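CDNA FLJ56608, highly similar to Homo sapiens chloride channel, calcium activated, family member 1 (CLCA1), mRNA (Homo sapiens, PDB 6PYO) probably regulates calcium-activated chloride conductance and mucus secretion by goblet cells, this chain being its von Willebrand factor type A (VWA) domain. Local coordinates at residues V9-K15 with V46-D52; L36-L42 with R70-A74; L112-D117 with L139-A144; F124-K128 with E149-T154. All blocks are in the same frame, centred on the assembly; numbering follows the deposited sequence.

Overall arrangement
All four contacts lie in one VWA domain, whose mixed sheet carries helices on both faces. Contact 1 pairs strands 8-14 and 45-51 close to the centre of the chain. Contact 2, about 14 Å from it between centres, joins helix 24-39 to helix 67-74 and touches contact 1 through packing on strand 45-51. Contact 3, about 15 Å from contact 1 between centres, extends from strand 108-113, the sheet neighbour of 8-14, touches contact 1 where Thr113 meets Asp14, and lies by a bound calcium ion. Contact 4 joins helices 124-130 and 145-152, about 26 Å from contact 2 between centres. Along the chain, contacts 1 and 2 interleave, and 3 and 4 likewise after them.

Contact 1 (V9-K15 with V46-D52)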
# COMPACT_ATOMS: atom_id res chain seq x y z
N VAL A 9 8.76 0.28 3.54
CA VAL A 9 7.31 0.42 3.47
C VAL A 9 6.95 0.80 2.06
O VAL A 9 7.60 1.66 1.47
CB VAL A 9 6.76 1.49 4.45
CG1 VAL A 9 5.24 1.38 4.59
CG2 VAL A 9 7.36 1.36 5.78
N CYS A 10 5.92 0.16 1.52
CA CYS A 10 5.36 0.52 0.24
C CYS A 10 3.89 0.81 0.44
O CYS A 10 3.14 -0.04 0.91
CB CYS A 10 5.55 -0.59 -0.81
SG CYS A 10 5.33 0.15 -2.48
N LEU A 11 3.50 2.04 0.16
CA LEU A 11 2.09 2.38 0.05
C LEU A 11 1.55 1.74 -1.22
O LEU A 11 2.13 1.88 -2.31
CB LEU A 11 1.91 3.89 -0.01
CG LEU A 11 1.77 4.65 1.28
CD1 LEU A 11 2.91 4.16 2.19
CD2 LEU A 11 1.81 6.15 1.08
N VAL A 12 0.43 1.04 -1.09
CA VAL A 12 -0.28 0.45 -2.21
C VAL A 12 -1.69 1.02 -2.17
O VAL A 12 -2.45 0.77 -1.22
CB VAL A 12 -0.26 -1.07 -2.16
CG1 VAL A 12 -0.99 -1.64 -3.36
CG2 VAL A 12 1.19 -1.54 -2.17
N LEU A 13 -2.01 1.84 -3.16
CA LEU A 13 -3.13 2.77 -3.06
C LEU A 13 -4.14 2.45 -4.16
O LEU A 13 -3.81 2.55 -5.35
CB LEU A 13 -2.63 4.21 -3.19
CG LEU A 13 -1.55 4.59 -2.18
CD1 LEU A 13 -1.10 5.99 -2.45
CD2 LEU A 13 -2.06 4.45 -0.77
N ASP A 14 -5.36 2.15 -3.76
CA ASP A 14 -6.45 1.84 -4.67
C ASP A 14 -7.00 3.13 -5.27
O ASP A 14 -7.55 3.97 -4.55
CB ASP A 14 -7.51 1.08 -3.87
CG ASP A 14 -8.62 0.51 -4.73
OD1 ASP A 14 -8.85 1.02 -5.85
OD2 ASP A 14 -9.26 -0.44 -4.23
N LYS A 15 -6.80 3.32 -6.59
CA LYS A 15 -7.40 4.45 -7.30
C LYS A 15 -8.48 3.99 -8.29
O LYS A 15 -8.77 4.71 -9.26
CB LYS A 15 -6.33 5.29 -8.02
CG LYS A 15 -5.49 4.48 -9.02
CD LYS A 15 -5.14 5.23 -10.29
CE LYS A 15 -6.35 5.81 -11.01
NZ LYS A 15 -6.95 4.84 -11.98
N VAL A 46 10.75 4.16 1.56
CA VAL A 46 9.32 4.28 1.33
C VAL A 46 9.07 4.37 -0.15
O VAL A 46 9.65 5.23 -0.83
CB VAL A 46 8.71 5.52 2.05
CG1 VAL A 46 7.24 5.66 1.63
CG2 VAL A 46 8.84 5.36 3.54
N GLY A 47 8.19 3.51 -0.65
CA GLY A 47 7.79 3.53 -2.04
C GLY A 47 6.28 3.70 -2.13
O GLY A 47 5.57 3.66 -1.13
N MET A 48 5.79 3.88 -3.36
CA MET A 48 4.38 4.16 -3.53
C MET A 48 3.92 3.62 -4.87
O MET A 48 4.46 3.97 -5.93
CB MET A 48 4.08 5.66 -3.41
CG MET A 48 2.65 6.01 -3.83
SD MET A 48 2.19 7.77 -3.61
CE MET A 48 3.41 8.30 -2.40
N VAL A 49 2.89 2.79 -4.78
CA VAL A 49 2.23 2.17 -5.93
C VAL A 49 0.76 2.53 -5.87
O VAL A 49 0.14 2.40 -4.82
CB VAL A 49 2.41 0.64 -5.90
CG1 VAL A 49 1.53 -0.05 -6.92
CG2 VAL A 49 3.88 0.31 -6.09
N THR A 50 0.21 3.04 -6.98
CA THR A 50 -1.24 3.09 -7.17
C THR A 50 -1.69 1.92 -8.04
O THR A 50 -0.92 1.28 -8.75
CB THR A 50 -1.71 4.39 -7.83
OG1 THR A 50 -0.89 4.61 -8.96
CG2 THR A 50 -1.62 5.55 -6.87
N PHE A 51 -2.97 1.64 -8.00
CA PHE A 51 -3.40 0.55 -8.85
C PHE A 51 -4.86 0.76 -9.20
O PHE A 51 -5.64 1.27 -8.39
CB PHE A 51 -3.19 -0.83 -8.20
CG PHE A 51 -4.07 -1.08 -7.03
CD1 PHE A 51 -5.33 -1.66 -7.19
CD2 PHE A 51 -3.64 -0.75 -5.75
CE1 PHE A 51 -6.15 -1.89 -6.09
CE2 PHE A 51 -4.44 -0.97 -4.65
CZ PHE A 51 -5.69 -1.54 -4.81
N ASP A 52 -5.16 0.42 -10.45
CA ASP A 52 -6.57 0.13 -10.88
C ASP A 52 -6.56 -1.35 -11.27
O ASP A 52 -6.30 -2.20 -10.42
CB ASP A 52 -7.01 1.10 -11.96
CG ASP A 52 -5.89 1.49 -12.93
OD1 ASP A 52 -5.33 0.59 -13.61
OD2 ASP A 52 -5.57 2.70 -13.01
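Val46 lies beside Val9, its CA-H directed at Val9 O, and both side chains project to the same face of the sheet. Gly47 N donates to Val9 O at 2.9 Å and Gly47 O accepts from Leu11 N, while Cys10 SG sits close to the glycine carbonyl. Met48 returns to the Val46 face. Its SD rests on Leu13 CD1 at 3.9 Å, and Leu36 of helix 24-39 packs on Met48 and Leu11 alike. Val49 turns to the opposite face and places CG2 3.9 Å from Cys10 SG; its N bonds to Leu11 O at 2.7 Å, nearly along the C=O axis, and its O receives Leu13 N. This parallel ladder closes the beta-alpha-beta crossover of strand 8-14, helix 24-39 and strand 45-51, in the buried middle of the VWA sheet. Thr50 lays CG2 against Leu13 CB at 4.0 Å, and its OG1 accepts from Gln58 NE2. At Phe51, CG stands between the backbone N and the carbonyl carbon (chi1 68°), which swings the ring back over the first strand. Asp14 CA lies over one face, toward the rim, in a CH-pi contact 3.7 Å from the Phe51 ring centroid, and Phe51 CZ comes within 3.3 Å of Asp14 CB. The Asp14 carboxylate, turned 37° from the ring plane, bonds to Thr113 and to Ser16, a calcium ligand. Phe51 O accepts from Lys15 N. Asp52 OD2 then takes Lys15 NZ on its anti lone pair in a 2.7 Å salt bridge, reached by a lysine chain bent at three torsions.

Contact 2 (L36-L42 with R70-A74); sequences LLQTVEL and RDTLA
Val40 O is held by both terminal nitrogens of Arg70: NH1 and NH2 each donate to it at 2.9 Å, end-on, with the oxygen lying in the guanidinium plane. NH1 of Arg70 also reaches Leu36 O, again at 2.9 Å and within the plane of the guanidinium, although it stands above the plane of that carbonyl. Three bonds to two oxygens thus fix the rotation of the flat group. The arginine gets there because its chain is fully extended from CG to NE (chi2 -179°, chi3 179°), running past Leu36 O and Leu37 O, with Arg70 CD 3.6 Å from Leu37 O. The side chain of Val40 slides past in the opposite direction and brings CG1 to 3.4 Å from Arg70 NH1. Replacing Arg70 by a leucine would probably leave Val40 O and Leu36 O without these donors and the turn after the helix freer to shift. Nearer the Arg70 backbone the contact is apolar. Leu36 CD1 meets Leu73 CB at 3.8 Å, the two side chains crossing at about a right angle, and Leu37 CD2 lies 3.9 Å from Ala74 CB. Leu36 and Leu73 also pack on Met48 of strand 45-51, and Ile64 lines Val40, Arg70 and Leu73. Leu36 O belongs to the last turn of helix 24-39 and Val40 is the first residue beyond it, so the positive charge sits where it would favour the helix's negative C-terminal end. Arginine binding to carbonyls at a helix C-terminus here joins helix 24-39 to the short helix 67-74 on one face of the VWA alpha/beta sandwich.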
# COMPACT_ATOMS: atom_id res chain seq x y z
N LEU A 36 2.52 9.82 5.52
CA LEU A 36 3.73 10.34 4.87
C LEU A 36 4.29 11.57 5.58
O LEU A 36 5.50 11.70 5.73
CB LEU A 36 3.42 10.68 3.40
CG LEU A 36 3.14 9.49 2.49
CD1 LEU A 36 2.73 9.93 1.09
CD2 LEU A 36 4.40 8.63 2.44
N LEU A 37 3.43 12.47 6.02
CA LEU A 37 3.88 13.72 6.59
C LEU A 37 4.15 13.64 8.09
O LEU A 37 4.94 14.44 8.59
CB LEU A 37 2.86 14.82 6.33
CG LEU A 37 2.49 15.06 4.86
CD1 LEU A 37 1.56 16.27 4.70
CD2 LEU A 37 3.70 15.27 3.96
N GLN A 38 3.57 12.68 8.81
CA GLN A 38 3.73 12.66 10.25
C GLN A 38 4.19 11.32 10.81
O GLN A 38 5.01 11.29 11.73
CB GLN A 38 2.41 13.08 10.93
CG GLN A 38 2.34 14.57 11.24
CD GLN A 38 0.94 15.13 11.19
OE1 GLN A 38 0.43 15.44 10.12
NE2 GLN A 38 0.31 15.28 12.35
N THR A 39 3.72 10.22 10.26
CA THR A 39 3.91 8.94 10.93
C THR A 39 5.24 8.27 10.58
O THR A 39 5.98 7.88 11.49
CB THR A 39 2.72 8.03 10.63
OG1 THR A 39 1.54 8.79 10.89
CG2 THR A 39 2.73 6.73 11.50
N VAL A 40 5.57 8.14 9.29
CA VAL A 40 6.73 7.33 8.93
C VAL A 40 7.97 8.03 9.49
O VAL A 40 8.04 9.26 9.50
CB VAL A 40 6.77 7.06 7.42
CG1 VAL A 40 7.17 8.28 6.63
CG2 VAL A 40 7.71 5.88 7.10
N GLU A 41 8.90 7.24 10.03
CA GLU A 41 10.04 7.76 10.79
C GLU A 41 11.24 8.04 9.89
O GLU A 41 11.44 7.40 8.84
CB GLU A 41 10.46 6.76 11.89
CG GLU A 41 10.96 5.33 11.40
CD GLU A 41 9.84 4.22 11.32
OE1 GLU A 41 8.76 4.44 10.69
OE2 GLU A 41 10.05 3.12 11.90
N LEU A 42 12.06 8.99 10.33
CA LEU A 42 13.34 9.31 9.71
C LEU A 42 14.11 8.04 9.37
O LEU A 42 14.24 7.14 10.20
CB LEU A 42 14.14 10.17 10.70
CG LEU A 42 15.55 10.68 10.42
CD1 LEU A 42 15.43 11.80 9.36
CD2 LEU A 42 16.21 11.20 11.68
N ARG A 70 9.08 13.70 2.40
CA ARG A 70 7.68 13.46 2.71
C ARG A 70 6.78 14.14 1.69
O ARG A 70 5.82 13.54 1.20
CB ARG A 70 7.36 13.96 4.11
CG ARG A 70 8.30 13.42 5.19
CD ARG A 70 7.89 13.94 6.55
NE ARG A 70 8.77 13.40 7.58
CZ ARG A 70 8.56 12.23 8.14
NH1 ARG A 70 7.51 11.51 7.76
NH2 ARG A 70 9.40 11.77 9.07
N ASP A 71 7.06 15.42 1.42
CA ASP A 71 6.23 16.22 0.51
C ASP A 71 6.21 15.65 -0.89
O ASP A 71 5.17 15.63 -1.55
CB ASP A 71 6.76 17.66 0.43
CG ASP A 71 6.17 18.57 1.48
OD1 ASP A 71 5.00 18.37 1.83
OD2 ASP A 71 6.89 19.48 1.95
N THR A 72 7.37 15.25 -1.39
CA THR A 72 7.40 14.72 -2.74
C THR A 72 6.60 13.42 -2.85
O THR A 72 5.98 13.16 -3.89
CB THR A 72 8.85 14.49 -3.20
OG1 THR A 72 8.84 13.90 -4.50
CG2 THR A 72 9.56 13.54 -2.26
N LEU A 73 6.59 12.60 -1.79
CA LEU A 73 5.73 11.42 -1.83
C LEU A 73 4.26 11.80 -1.73
O LEU A 73 3.42 11.24 -2.43
CB LEU A 73 6.09 10.45 -0.70
CG LEU A 73 7.37 9.68 -0.95
CD1 LEU A 73 8.01 9.12 0.28
CD2 LEU A 73 7.06 8.57 -1.93
N ALA A 74 3.94 12.78 -0.86
CA ALA A 74 2.55 13.13 -0.66
C ALA A 74 1.93 13.74 -1.91
O ALA A 74 0.74 13.54 -2.18
CB ALA A 74 2.40 14.08 0.53

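Contact 3 (L112-D117 with L139-A144); sequences LTDGED and LGPSAA
With CG opposite its carbonyl carbon (chi1 -65°) and the chain extended beyond, Glu116 carries OE2 to 3.6 Å from Ser142 CB, while a similar first torsion lays Leu139 CD1 against Leu112 CB. These two loops leave the C-terminal ends of neighbouring strands 108-113 and 133-138 of the VWA sheet, beside a calcium bound by Ser16, Ser18 and Thr85, consistent with the metal-ion-dependent adhesion site of this family. Asp114 bonds to Ser18, and both Asp114 and Glu116 form salt bridges with Arg24. The first loop is tightly folded: Thr113 OG1, also hydrogen-bonded to Asp14 OD2, accepts from Gly115 N in an ST turn, and Asp114 OD1 from Glu116 N in an Asx turn. Gly115 has positive phi, and a side chain there would strike Ala143 CB. Across the contact, Leu139 N donates to Thr113 O at 2.8 Å, approaching from above the carbonyl plane. Ala144 N gives a nearly straight bond (170°) to Gly115 O at 2.9 Å, again from well outside the carbonyl plane. A water donates to Asp114 O and Glu116 OE2 and accepts from Ser142 N, the last at 3.0 Å.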
# COMPACT_ATOMS: atom_id res chain seq x y z
N LEU A 112 -4.27 0.62 1.12
CA LEU A 112 -5.41 1.49 1.35
C LEU A 112 -6.41 1.19 0.23
O LEU A 112 -6.13 1.43 -0.96
CB LEU A 112 -4.99 2.97 1.39
CG LEU A 112 -3.91 3.36 2.43
CD1 LEU A 112 -3.60 4.85 2.46
CD2 LEU A 112 -4.28 2.94 3.82
N THR A 113 -7.55 0.60 0.59
CA THR A 113 -8.48 0.18 -0.46
C THR A 113 -9.88 0.07 0.11
O THR A 113 -10.05 -0.12 1.33
CB THR A 113 -8.08 -1.19 -1.05
OG1 THR A 113 -9.03 -1.64 -2.02
CG2 THR A 113 -8.05 -2.23 0.09
N ASP A 114 -10.89 0.14 -0.79
CA ASP A 114 -12.25 -0.23 -0.36
C ASP A 114 -12.44 -1.74 -0.28
O ASP A 114 -13.45 -2.20 0.25
CB ASP A 114 -13.34 0.41 -1.25
CG ASP A 114 -13.28 0.02 -2.72
OD1 ASP A 114 -12.81 -1.06 -3.10
OD2 ASP A 114 -13.74 0.85 -3.51
N GLY A 115 -11.49 -2.52 -0.79
CA GLY A 115 -11.55 -3.96 -0.66
C GLY A 115 -12.53 -4.68 -1.55
O GLY A 115 -12.70 -5.90 -1.41
N GLU A 116 -13.13 -3.99 -2.52
CA GLU A 116 -14.14 -4.58 -3.40
C GLU A 116 -13.43 -5.29 -4.55
O GLU A 116 -13.39 -4.82 -5.69
CB GLU A 116 -15.09 -3.50 -3.87
CG GLU A 116 -15.87 -2.96 -2.71
CD GLU A 116 -16.69 -1.75 -3.03
OE1 GLU A 116 -16.70 -1.36 -4.22
OE2 GLU A 116 -17.33 -1.19 -2.10
N ASP A 117 -12.87 -6.45 -4.23
CA ASP A 117 -12.05 -7.25 -5.14
C ASP A 117 -12.18 -8.71 -4.71
O ASP A 117 -11.85 -9.04 -3.57
CB ASP A 117 -10.60 -6.79 -5.09
CG ASP A 117 -9.71 -7.56 -6.04
OD1 ASP A 117 -10.16 -8.52 -6.72
OD2 ASP A 117 -8.52 -7.17 -6.11
N LEU A 139 -11.52 1.19 3.26
CA LEU A 139 -12.10 2.52 3.12
C LEU A 139 -13.58 2.47 2.72
O LEU A 139 -14.23 3.51 2.65
CB LEU A 139 -11.28 3.32 2.09
CG LEU A 139 -9.85 3.54 2.61
CD1 LEU A 139 -8.91 3.97 1.54
CD2 LEU A 139 -9.86 4.56 3.77
N GLY A 140 -14.11 1.29 2.49
CA GLY A 140 -15.52 1.12 2.28
C GLY A 140 -16.03 0.04 3.20
O GLY A 140 -15.25 -0.62 3.90
N PRO A 141 -17.35 -0.17 3.20
CA PRO A 141 -17.95 -1.20 4.07
C PRO A 141 -18.15 -2.54 3.40
O PRO A 141 -18.53 -3.51 4.08
CB PRO A 141 -19.31 -0.57 4.43
CG PRO A 141 -19.70 0.14 3.13
CD PRO A 141 -18.38 0.62 2.49
N SER A 142 -17.92 -2.65 2.09
CA SER A 142 -18.14 -3.88 1.35
C SER A 142 -16.83 -4.59 1.05
O SER A 142 -16.72 -5.27 0.02
CB SER A 142 -18.91 -3.60 0.06
OG SER A 142 -19.95 -2.66 0.30
N ALA A 143 -15.84 -4.44 1.91
CA ALA A 143 -14.56 -5.10 1.72
C ALA A 143 -14.73 -6.61 1.67
O ALA A 143 -15.37 -7.20 2.54
CB ALA A 143 -13.60 -4.73 2.86
N ALA A 144 -14.13 -7.25 0.67
CA ALA A 144 -14.05 -8.70 0.66
C ALA A 144 -13.47 -9.20 2.00
O ALA A 144 -12.75 -8.46 2.67
CB ALA A 144 -13.18 -9.16 -0.53
O HOH W 1 -15.89 -1.36 0.27

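Contact 4 (F124-K128 with E149-T154); sequences FNEVK and ELSKMT
A Met-aromatic contact between Phe124 and Met153 joins helix 124-130 to the C-terminal end of helix 145-152, two helices lying on the same face of the VWA sheet and packing with helix 87-99. Met153 SD lies 4.3 Å from the centroid of the Phe124 ring in an oblique approach, 28° off the ring normal, and the two side chains cross at about a right angle. Met153 has CG between its backbone N and carbonyl carbon (chi1 68°) and bends again at chi3 (-85°), which carries CE on past the ring to Lys128, where it presses tightly on CG. Leu150 meets the same ring differently: CD2 comes to the edge, near the ring plane, 4.0 Å from Phe124 CE1. An alanine in place of Phe124 would probably leave Met153 SD and Leu150 CD2 without their aromatic partner and open a gap between the helices. One turn on, Val127 points toward the other segment. Its CG2 stands 4.2 Å from Leu150 CD2, and both residues also pack on Leu91 and on Ile134 of strand 133-138. Val127 CG1 meets Thr154 CG2 at 3.6 Å. That threonine keeps its polar branch turned back on its own segment: Thr154 OG1 donates to Leu150 O at 2.9 Å and bonds to Ile134 N as well.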
# COMPACT_ATOMS: atom_id res chain seq x y z
N PHE A 124 -2.23 -14.95 -2.67
CA PHE A 124 -1.94 -15.51 -1.36
C PHE A 124 -0.56 -16.17 -1.29
O PHE A 124 0.30 -15.79 -0.47
CB PHE A 124 -3.04 -16.50 -1.00
CG PHE A 124 -4.26 -15.87 -0.39
CD1 PHE A 124 -4.31 -14.51 -0.12
CD2 PHE A 124 -5.36 -16.64 -0.06
CE1 PHE A 124 -5.42 -13.94 0.46
CE2 PHE A 124 -6.47 -16.07 0.52
CZ PHE A 124 -6.51 -14.72 0.79
N ASN A 125 -0.31 -17.13 -2.16
CA ASN A 125 0.99 -17.80 -2.21
C ASN A 125 2.13 -16.78 -2.25
O ASN A 125 3.01 -16.77 -1.38
CB ASN A 125 1.05 -18.74 -3.42
CG ASN A 125 2.36 -19.50 -3.51
OD1 ASN A 125 2.68 -20.31 -2.63
ND2 ASN A 125 3.14 -19.23 -4.57
N GLU A 126 2.13 -15.91 -3.26
CA GLU A 126 3.21 -14.94 -3.41
C GLU A 126 3.35 -14.11 -2.15
O GLU A 126 4.48 -13.83 -1.69
CB GLU A 126 2.94 -14.03 -4.61
CG GLU A 126 2.95 -14.69 -5.95
CD GLU A 126 2.17 -13.90 -6.99
OE1 GLU A 126 0.93 -14.05 -7.07
OE2 GLU A 126 2.79 -13.10 -7.72
N VAL A 127 2.22 -13.73 -1.56
CA VAL A 127 2.23 -12.92 -0.35
C VAL A 127 2.86 -13.70 0.79
O VAL A 127 3.78 -13.20 1.48
CB VAL A 127 0.80 -12.46 -0.01
CG1 VAL A 127 0.69 -12.13 1.44
CG2 VAL A 127 0.44 -11.27 -0.90
N LYS A 128 2.42 -14.95 0.99
CA LYS A 128 3.02 -15.76 2.03
C LYS A 128 4.51 -15.90 1.76
O LYS A 128 5.33 -15.75 2.67
CB LYS A 128 2.34 -17.14 2.12
CG LYS A 128 1.00 -17.15 2.89
CD LYS A 128 0.23 -18.50 2.76
CE LYS A 128 -0.40 -18.73 1.36
NZ LYS A 128 -1.50 -19.76 1.27
N GLU A 149 -7.90 -11.22 5.51
CA GLU A 149 -6.99 -12.36 5.52
C GLU A 149 -5.59 -11.99 5.07
O GLU A 149 -4.61 -12.60 5.52
CB GLU A 149 -7.55 -13.51 4.68
CG GLU A 149 -8.79 -14.20 5.31
CD GLU A 149 -8.57 -14.72 6.74
OE1 GLU A 149 -7.59 -15.46 6.96
OE2 GLU A 149 -9.38 -14.38 7.63
N LEU A 150 -5.45 -11.01 4.17
CA LEU A 150 -4.12 -10.51 3.84
C LEU A 150 -3.39 -10.07 5.10
O LEU A 150 -2.21 -10.40 5.30
CB LEU A 150 -4.20 -9.34 2.86
CG LEU A 150 -4.47 -9.66 1.40
CD1 LEU A 150 -4.61 -8.36 0.60
CD2 LEU A 150 -3.37 -10.52 0.80
N SER A 151 -4.06 -9.27 5.93
CA SER A 151 -3.44 -8.86 7.19
C SER A 151 -3.18 -10.06 8.13
O SER A 151 -2.06 -10.23 8.65
CB SER A 151 -4.32 -7.84 7.90
OG SER A 151 -4.32 -6.61 7.22
N LYS A 152 -4.20 -10.87 8.38
CA LYS A 152 -4.06 -11.94 9.36
C LYS A 152 -2.91 -12.87 9.02
O LYS A 152 -2.18 -13.31 9.92
CB LYS A 152 -5.37 -12.72 9.47
CG LYS A 152 -6.41 -12.00 10.29
CD LYS A 152 -7.62 -12.87 10.59
CE LYS A 152 -8.19 -12.52 11.98
NZ LYS A 152 -8.34 -11.05 12.18
N MET A 153 -2.70 -13.17 7.75
CA MET A 153 -1.69 -14.16 7.41
C MET A 153 -0.28 -13.60 7.33
O MET A 153 0.66 -14.36 7.06
CB MET A 153 -2.02 -14.80 6.07
CG MET A 153 -1.87 -13.82 4.90
SD MET A 153 -2.80 -14.25 3.42
CE MET A 153 -1.67 -15.34 2.62
N THR A 154 -0.12 -12.29 7.48
CA THR A 154 1.20 -11.68 7.39
C THR A 154 1.59 -10.95 8.66
O THR A 154 2.72 -10.44 8.74
CB THR A 154 1.27 -10.68 6.23
OG1 THR A 154 0.31 -9.64 6.46
CG2 THR A 154 1.00 -11.35 4.96